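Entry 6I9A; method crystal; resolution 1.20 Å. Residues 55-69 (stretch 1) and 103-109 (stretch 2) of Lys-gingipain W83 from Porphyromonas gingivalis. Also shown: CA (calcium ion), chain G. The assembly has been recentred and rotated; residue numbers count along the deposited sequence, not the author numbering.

Stretch 1, residues 55-69: TNASIKAFIHKKYND
Stretch 2 (103-109) LYYSAVD

A helix can hold a short, irregular segment if one large side chain enters a groove on its surface and a few polar atoms fix the register. Residues 55-69 and 103-109 of Lys-gingipain W83 illustrate the principle, burying 497 Å² between them, both sides summed. Stretch 1 is helical from Asn56 onward, with phi/psi near -63/-43 and successive i to i-4 backbone bonds, as in Ile59 N to Thr55 O at 2.9 Å. Thr55 (-110/162, chi1 p) caps its start: Ser58 N donates to Thr55 OG1 at 3.1 Å, and Thr55 N donates to Ser58 OG at 3.1 Å. Stretch 2 begins as a weakly bonded helix, about 103-106, in which Ala107 N reaches Leu103 O at 2.9 Å; Ala107 (-92/100) then breaks the helical course and Val108 (-95/-46) follows. The two chains run in the same general direction, with Lys60 CA 5.2 Å from Tyr105 CA and His64 CA 5.6 Å from Val108 CA.

Tyr105 is the knob, giving up 134 Å² to the helix. Its CA-to-CB bond points sideways, but chi1 m (-66°) and chi2 -53° carry the ring into the hole formed by Asn56, Ile59, Lys60 and Ile63. Lys60 CA lies at the ring edge, 3.9 Å from Tyr105 CD1. Ile59 CG2 approaches Tyr105 CE1 at 3.9 Å, and Ile63 CD1 meets Tyr105 CD1 at 4.0 Å; both isoleucines adopt m,t rotamers and direct their CA-to-CB bonds toward the other stretch. Tyrosine suits the site because its long ring packs against these aliphatic groups while its terminal hydroxyl still finds a polar partner: Tyr105 OH donates a weak hydrogen bond to Asn56 OD1 at 2.7 Å, with Asn56 in chi1 t and chi2 62°.

Val108 covers the next largest area, 101 Å², one helical turn further on. Its CA-to-CB bond points toward the helix, and with chi1 t both methyls pack against His64, Val108 CG2 lying 3.8 Å from His64 CD2 and Val108 CG1 3.9 Å from His64 CG; Val108 CG2 also comes within 4.0 Å of Tyr67 CB, and Val108 CG1 within 3.6 Å of Asn68 ND2. The compact, branched side chain thus fills the space between these helix residues. Water 1 adds a link, accepting from Asn68 ND2 at 3.0 Å and donating weakly to Val108 O at 3.4 Å.

His64, which contributes 65 Å², serves both halves of the contact. With chi1 m (-72°) and chi2 -165°, its imidazole lets NE2 donate to Tyr104 O at 2.8 Å, with an N-H...O angle of 150°. That oxygen lies near the ring plane, as an NE2 donor requires, leaving a face free for Val108, whose CA sits 4.0 Å from the ring centroid and 10° off its normal. Alongside, Lys60 (t,t,p,t) lays its aliphatic chain against the segment, with CD 3.3 Å from Tyr104 O.

Beyond the interface, Asp109 OD1 binds calcium at 2.3 Å.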

ATOM      1  N   THR A  55       2.054 -25.697   0.639  1.00 15.47           N
ATOM      2  CA  THR A  55       3.444 -25.470   1.042  1.00 15.88           C
ATOM      3  C   THR A  55       4.029 -24.235   0.390  1.00 14.68           C
ATOM      4  O   THR A  55       3.522 -23.778  -0.634  1.00 14.93           O
ATOM      5  CB  THR A  55       4.330 -26.684   0.671  1.00 16.60           C
ATOM      6  OG1 THR A  55       4.340 -26.823  -0.748  1.00 17.27           O
ATOM      7  CG2 THR A  55       3.876 -27.981   1.347  1.00 18.98           C
ATOM      8  N   ASN A  56       5.126 -23.729   0.936  1.00 13.76           N
ATOM      9  CA  ASN A  56       5.789 -22.604   0.293  1.00 13.73           C
ATOM     10  C   ASN A  56       6.099 -22.944  -1.179  1.00 13.41           C
ATOM     11  O   ASN A  56       5.851 -22.107  -2.073  1.00 13.47           O
ATOM     12  CB  ASN A  56       7.082 -22.284   1.013  1.00 14.02           C
ATOM     13  CG  ASN A  56       7.780 -21.122   0.365  1.00 13.35           C
ATOM     14  OD1 ASN A  56       7.245 -20.015   0.315  1.00 14.71           O
ATOM     15  ND2 ASN A  56       9.002 -21.317  -0.083  1.00 14.02           N
ATOM     16  N   ALA A  57       6.655 -24.165  -1.424  1.00 14.14           N
ATOM     17  CA  ALA A  57       7.017 -24.517  -2.785  1.00 14.79           C
ATOM     18  C   ALA A  57       5.811 -24.563  -3.734  1.00 14.63           C
ATOM     19  O   ALA A  57       5.903 -24.065  -4.856  1.00 14.23           O
ATOM     20  CB  ALA A  57       7.723 -25.863  -2.805  1.00 17.05           C
ATOM     21  N   SER A  58       4.678 -25.154  -3.292  1.00 14.27           N
ATOM     22  CA  SER A  58       3.535 -25.284  -4.188  1.00 13.88           C
ATOM     23  C   SER A  58       2.905 -23.900  -4.418  1.00 12.81           C
ATOM     24  O   SER A  58       2.518 -23.588  -5.538  1.00 13.31           O
ATOM     25  CB  SER A  58       2.528 -26.285  -3.612  1.00 14.44           C
ATOM     26  OG  SER A  58       1.825 -25.797  -2.471  1.00 15.90           O
ATOM     27  N   ILE A  59       2.781 -23.106  -3.349  1.00 12.80           N
ATOM     28  CA  ILE A  59       2.145 -21.801  -3.486  1.00 12.68           C
ATOM     29  C   ILE A  59       2.988 -20.906  -4.397  1.00 11.42           C
ATOM     30  O   ILE A  59       2.448 -20.224  -5.276  1.00 12.07           O
ATOM     31  CB  ILE A  59       1.937 -21.173  -2.075  1.00 12.71           C
ATOM     32  CG1 ILE A  59       0.869 -21.962  -1.294  1.00 13.64           C
ATOM     33  CG2 ILE A  59       1.588 -19.655  -2.198  1.00 12.40           C
ATOM     34  CD1 ILE A  59       0.898 -21.675   0.183  1.00 14.60           C
ATOM     35  N   LYS A  60       4.314 -20.926  -4.204  1.00 12.23           N
ATOM     36  CA  LYS A  60       5.189 -20.131  -5.052  1.00 11.96           C
ATOM     37  C   LYS A  60       5.094 -20.595  -6.528  1.00 11.69           C
ATOM     38  O   LYS A  60       5.004 -19.764  -7.456  1.00 12.02           O
ATOM     39  CB  LYS A  60       6.629 -20.217  -4.524  1.00 12.63           C
ATOM     40  CG  LYS A  60       7.639 -19.398  -5.332  1.00 14.73           C
ATOM     41  CD  LYS A  60       9.005 -19.258  -4.535  1.00 18.79           C
ATOM     42  CE  LYS A  60       9.711 -20.528  -4.262  1.00 22.63           C
ATOM     43  NZ  LYS A  60      11.048 -20.189  -3.708  1.00 17.67           N
ATOM     44  N   ALA A  61       5.122 -21.936  -6.766  1.00 12.23           N
ATOM     45  CA  ALA A  61       5.064 -22.399  -8.147  1.00 13.08           C
ATOM     46  C   ALA A  61       3.736 -21.973  -8.794  1.00 12.65           C
ATOM     47  O   ALA A  61       3.730 -21.597  -9.967  1.00 12.92           O
ATOM     48  CB  ALA A  61       5.225 -23.913  -8.199  1.00 14.68           C
ATOM     49  N   PHE A  62       2.634 -22.035  -8.039  1.00 12.15           N
ATOM     50  CA  PHE A  62       1.314 -21.619  -8.514  1.00 11.92           C
ATOM     51  C   PHE A  62       1.332 -20.149  -8.925  1.00 11.60           C
ATOM     52  O   PHE A  62       0.872 -19.778 -10.002  1.00 12.59           O
ATOM     53  CB  PHE A  62       0.282 -21.884  -7.416  1.00 12.67           C
ATOM     54  CG  PHE A  62      -1.094 -21.358  -7.788  1.00 13.49           C
ATOM     55  CD1 PHE A  62      -1.890 -22.031  -8.708  1.00 15.65           C
ATOM     56  CD2 PHE A  62      -1.543 -20.119  -7.311  1.00 13.96           C
ATOM     57  CE1 PHE A  62      -3.160 -21.541  -9.048  1.00 17.67           C
ATOM     58  CE2 PHE A  62      -2.779 -19.608  -7.696  1.00 15.18           C
ATOM     59  CZ  PHE A  62      -3.579 -20.326  -8.552  1.00 17.28           C
ATOM     60  N   ILE A  63       1.873 -19.303  -8.035  1.00 11.73           N
ATOM     61  CA  ILE A  63       1.879 -17.867  -8.315  1.00 11.52           C
ATOM     62  C   ILE A  63       2.734 -17.542  -9.525  1.00 11.05           C
ATOM     63  O   ILE A  63       2.360 -16.733 -10.389  1.00 11.23           O
ATOM     64  CB  ILE A  63       2.363 -17.114  -7.067  1.00 11.35           C
ATOM     65  CG1 ILE A  63       1.290 -17.230  -5.929  1.00 12.07           C
ATOM     66  CG2 ILE A  63       2.684 -15.652  -7.414  1.00 12.05           C
ATOM     67  CD1 ILE A  63       1.861 -16.786  -4.567  1.00 11.65           C
ATOM     68  N   HIS A  64       3.942 -18.171  -9.584  1.00 11.90           N
ATOM     69  CA  HIS A  64       4.844 -17.892 -10.701  1.00 12.10           C
ATOM     70  C   HIS A  64       4.200 -18.271 -12.042  1.00 12.37           C
ATOM     71  O   HIS A  64       4.330 -17.558 -13.028  1.00 12.80           O
ATOM     72  CB  HIS A  64       6.176 -18.600 -10.504  1.00 12.39           C
ATOM     73  CG  HIS A  64       7.028 -18.012  -9.429  1.00 12.58           C
ATOM     74  ND1 HIS A  64       8.364 -18.340  -9.347  1.00 13.85           N
ATOM     75  CD2 HIS A  64       6.742 -17.087  -8.475  1.00 13.39           C
ATOM     76  CE1 HIS A  64       8.862 -17.661  -8.311  1.00 13.51           C
ATOM     77  NE2 HIS A  64       7.914 -16.906  -7.743  1.00 13.83           N
ATOM     78  N   LYS A  65       3.495 -19.431 -12.054  1.00 12.56           N
ATOM     79  CA  LYS A  65       2.849 -19.872 -13.288  1.00 13.49           C
ATOM     80  C   LYS A  65       1.712 -18.909 -13.651  1.00 13.25           C
ATOM     81  O   LYS A  65       1.568 -18.544 -14.815  1.00 14.02           O
ATOM     82  CB  LYS A  65       2.369 -21.307 -13.129  1.00 14.87           C
ATOM     83  CG  LYS A  65       1.642 -21.837 -14.355  1.00 17.17           C
ATOM     84  CD  LYS A  65       1.208 -23.296 -14.164  1.00 20.75           C
ATOM     85  CE  LYS A  65       0.956 -24.019 -15.480  1.00 26.17           C
ATOM     86  NZ  LYS A  65       0.036 -23.293 -16.387  1.00 27.29           N
ATOM     87  N   LYS A  66       0.937 -18.455 -12.660  1.00 12.15           N
ATOM     88  CA  LYS A  66      -0.100 -17.477 -12.949  1.00 12.92           C
ATOM     89  C   LYS A  66       0.481 -16.197 -13.539  1.00 12.61           C
ATOM     90  O   LYS A  66      -0.083 -15.633 -14.466  1.00 14.63           O
ATOM     91  CB  LYS A  66      -0.882 -17.105 -11.690  1.00 13.59           C
ATOM     92  CG  LYS A  66      -1.931 -18.107 -11.275  1.00 14.46           C
ATOM     93  CD  LYS A  66      -3.109 -18.045 -12.268  1.00 17.20           C
ATOM     94  CE  LYS A  66      -4.214 -19.017 -11.951  1.00 21.97           C
ATOM     95  NZ  LYS A  66      -5.415 -18.653 -12.774  1.00 22.53           N
ATOM     96  N   TYR A  67       1.610 -15.698 -12.972  1.00 12.12           N
ATOM     97  CA  TYR A  67       2.199 -14.490 -13.526  1.00 12.49           C
ATOM     98  C   TYR A  67       2.662 -14.752 -14.969  1.00 13.21           C
ATOM     99  O   TYR A  67       2.392 -13.938 -15.857  1.00 14.09           O
ATOM    100  CB  TYR A  67       3.396 -14.059 -12.645  1.00 13.03           C
ATOM    101  CG  TYR A  67       4.035 -12.853 -13.266  1.00 13.12           C
ATOM    102  CD1 TYR A  67       5.119 -12.985 -14.124  1.00 13.25           C
ATOM    103  CD2 TYR A  67       3.496 -11.565 -13.078  1.00 12.53           C
ATOM    104  CE1 TYR A  67       5.617 -11.900 -14.833  1.00 14.52           C
ATOM    105  CE2 TYR A  67       3.980 -10.470 -13.793  1.00 13.72           C
ATOM    106  CZ  TYR A  67       5.054 -10.638 -14.654  1.00 13.88           C
ATOM    107  OH  TYR A  67       5.574  -9.564 -15.344  1.00 14.53           O
ATOM    108  N   ASN A  68       3.443 -15.823 -15.180  1.00 13.22           N
ATOM    109  CA  ASN A  68       3.984 -16.072 -16.515  1.00 14.29           C
ATOM    110  C   ASN A  68       2.894 -16.300 -17.551  1.00 14.77           C
ATOM    111  O   ASN A  68       3.004 -15.794 -18.665  1.00 15.34           O
ATOM    112  CB  ASN A  68       4.926 -17.257 -16.441  1.00 14.35           C
ATOM    113  CG  ASN A  68       6.244 -16.905 -15.761  1.00 14.26           C
ATOM    114  OD1 ASN A  68       6.767 -15.801 -15.903  1.00 17.39           O
ATOM    115  ND2 ASN A  68       6.824 -17.867 -15.057  1.00 15.17           N
ATOM    116  N   ASP A  69       1.839 -17.036 -17.161  1.00 14.32           N
ATOM    117  CA  ASP A  69       0.727 -17.266 -18.087  1.00 15.06           C
ATOM    118  C   ASP A  69      -0.010 -15.958 -18.360  1.00 15.14           C
ATOM    119  O   ASP A  69      -0.347 -15.663 -19.507  1.00 17.54           O
ATOM    120  CB  ASP A  69      -0.261 -18.299 -17.529  1.00 16.88           C
ATOM    121  CG  ASP A  69       0.237 -19.731 -17.518  1.00 18.13           C
ATOM    122  OD1 ASP A  69       1.268 -20.009 -18.175  1.00 19.81           O
ATOM    123  OD2 ASP A  69      -0.409 -20.579 -16.850  1.00 19.59           O
ATOM    124  N   LEU A 103       9.224 -11.911  -0.605  1.00  9.51           N
ATOM    125  CA  LEU A 103       9.754 -11.476  -1.901  1.00 10.23           C
ATOM    126  C   LEU A 103       9.674 -12.557  -2.957  1.00 10.71           C
ATOM    127  O   LEU A 103       9.394 -12.232  -4.139  1.00 11.29           O
ATOM    128  CB  LEU A 103      11.235 -11.068  -1.736  1.00 11.19           C
ATOM    129  CG  LEU A 103      11.916 -10.608  -3.047  1.00 10.99           C
ATOM    130  CD1 LEU A 103      11.264  -9.386  -3.664  1.00 13.11           C
ATOM    131  CD2 LEU A 103      13.391 -10.355  -2.818  1.00 11.33           C
ATOM    132  N   TYR A 104       9.976 -13.810  -2.583  1.00 10.23           N
ATOM    133  CA  TYR A 104      10.117 -14.838  -3.627  1.00 10.61           C
ATOM    134  C   TYR A 104       8.772 -15.354  -4.153  1.00 11.40           C
ATOM    135  O   TYR A 104       8.766 -16.008  -5.192  1.00 12.86           O
ATOM    136  CB  TYR A 104      11.043 -15.933  -3.131  1.00 12.42           C
ATOM    137  CG  TYR A 104      12.421 -15.318  -2.958  1.00 12.12           C
ATOM    138  CD1 TYR A 104      12.951 -15.096  -1.685  1.00 11.93           C
ATOM    139  CD2 TYR A 104      13.132 -14.848  -4.058  1.00 12.82           C
ATOM    140  CE1 TYR A 104      14.172 -14.442  -1.508  1.00 11.95           C
ATOM    141  CE2 TYR A 104      14.345 -14.191  -3.901  1.00 12.67           C
ATOM    142  CZ  TYR A 104      14.865 -13.994  -2.625  1.00 12.09           C
ATOM    143  OH  TYR A 104      16.034 -13.287  -2.466  1.00 12.44           O
ATOM    144  N   TYR A 105       7.666 -14.965  -3.543  1.00 10.92           N
ATOM    145  CA  TYR A 105       6.377 -15.187  -4.214  1.00 11.83           C
ATOM    146  C   TYR A 105       6.229 -14.227  -5.399  1.00 13.74           C
ATOM    147  O   TYR A 105       5.658 -14.599  -6.427  1.00 15.53           O
ATOM    148  CB  TYR A 105       5.205 -14.944  -3.253  1.00 10.92           C
ATOM    149  CG  TYR A 105       5.133 -15.956  -2.118  1.00 10.42           C
ATOM    150  CD1 TYR A 105       5.122 -17.332  -2.374  1.00 11.55           C
ATOM    151  CD2 TYR A 105       5.078 -15.536  -0.790  1.00 10.88           C
ATOM    152  CE1 TYR A 105       5.070 -18.258  -1.326  1.00 11.72           C
ATOM    153  CE2 TYR A 105       5.030 -16.449   0.265  1.00 11.64           C
ATOM    154  CZ  TYR A 105       5.021 -17.814  -0.009  1.00 12.22           C
ATOM    155  OH  TYR A 105       4.997 -18.726   1.018  1.00 12.70           O
ATOM    156  N   SER A 106       6.739 -12.994  -5.247  1.00 13.80           N
ATOM    157  CA  SER A 106       6.615 -11.881  -6.220  1.00 16.22           C
ATOM    158  C   SER A 106       7.727 -11.861  -7.259  1.00 15.44           C
ATOM    159  O   SER A 106       7.508 -11.324  -8.353  1.00 17.59           O
ATOM    160  CB  SER A 106       6.583 -10.532  -5.480  1.00 17.81           C
ATOM    161  OG  SER A 106       7.823 -10.069  -4.967  1.00 16.02           O
ATOM    162  N   ALA A 107       8.885 -12.391  -6.947  1.00 13.96           N
ATOM    163  CA  ALA A 107      10.069 -12.331  -7.796  1.00 14.07           C
ATOM    164  C   ALA A 107      10.047 -13.566  -8.642  1.00 14.11           C
ATOM    165  O   ALA A 107      10.409 -14.647  -8.184  1.00 18.86           O
ATOM    166  CB  ALA A 107      11.329 -12.229  -6.924  1.00 15.34           C
ATOM    167  N   VAL A 108       9.596 -13.406  -9.880  1.00 12.95           N
ATOM    168  CA  VAL A 108       9.333 -14.574 -10.741  1.00 14.47           C
ATOM    169  C   VAL A 108      10.525 -14.912 -11.639  1.00 14.88           C
ATOM    170  O   VAL A 108      10.923 -16.085 -11.734  1.00 16.49           O
ATOM    171  CB  VAL A 108       8.059 -14.363 -11.569  1.00 13.27           C
ATOM    172  CG1 VAL A 108       7.761 -15.579 -12.444  1.00 15.22           C
ATOM    173  CG2 VAL A 108       6.864 -14.047 -10.680  1.00 14.92           C
ATOM    174  N   ASP A 109      11.112 -13.900 -12.281  1.00 15.87           N
ATOM    175  CA  ASP A 109      12.285 -14.126 -13.115  1.00 15.88           C
ATOM    176  C   ASP A 109      13.526 -14.097 -12.197  1.00 16.76           C
ATOM    177  O   ASP A 109      13.401 -14.160 -10.956  1.00 16.30           O
ATOM    178  CB  ASP A 109      12.345 -13.195 -14.331  1.00 16.50           C
ATOM    179  CG  ASP A 109      12.257 -11.714 -14.067  1.00 18.10           C
ATOM    180  OD1 ASP A 109      12.672 -11.283 -13.004  1.00 18.05           O
ATOM    181  OD2 ASP A 109      11.770 -11.001 -14.944  1.00 21.49           O
TER
HETATM  182 CA    CA G 705      12.024  -9.835 -11.338  1.00 15.67          CA
HETATM  183  O   HOH W   1       9.504 -18.327 -13.841  1.00 27.21           O
HETATM  184  O   HOH W   2      12.521 -11.774  -9.965  1.00 13.96           O
HETATM  185  O   HOH W   3      12.686  -7.900 -12.571  1.00 18.51           O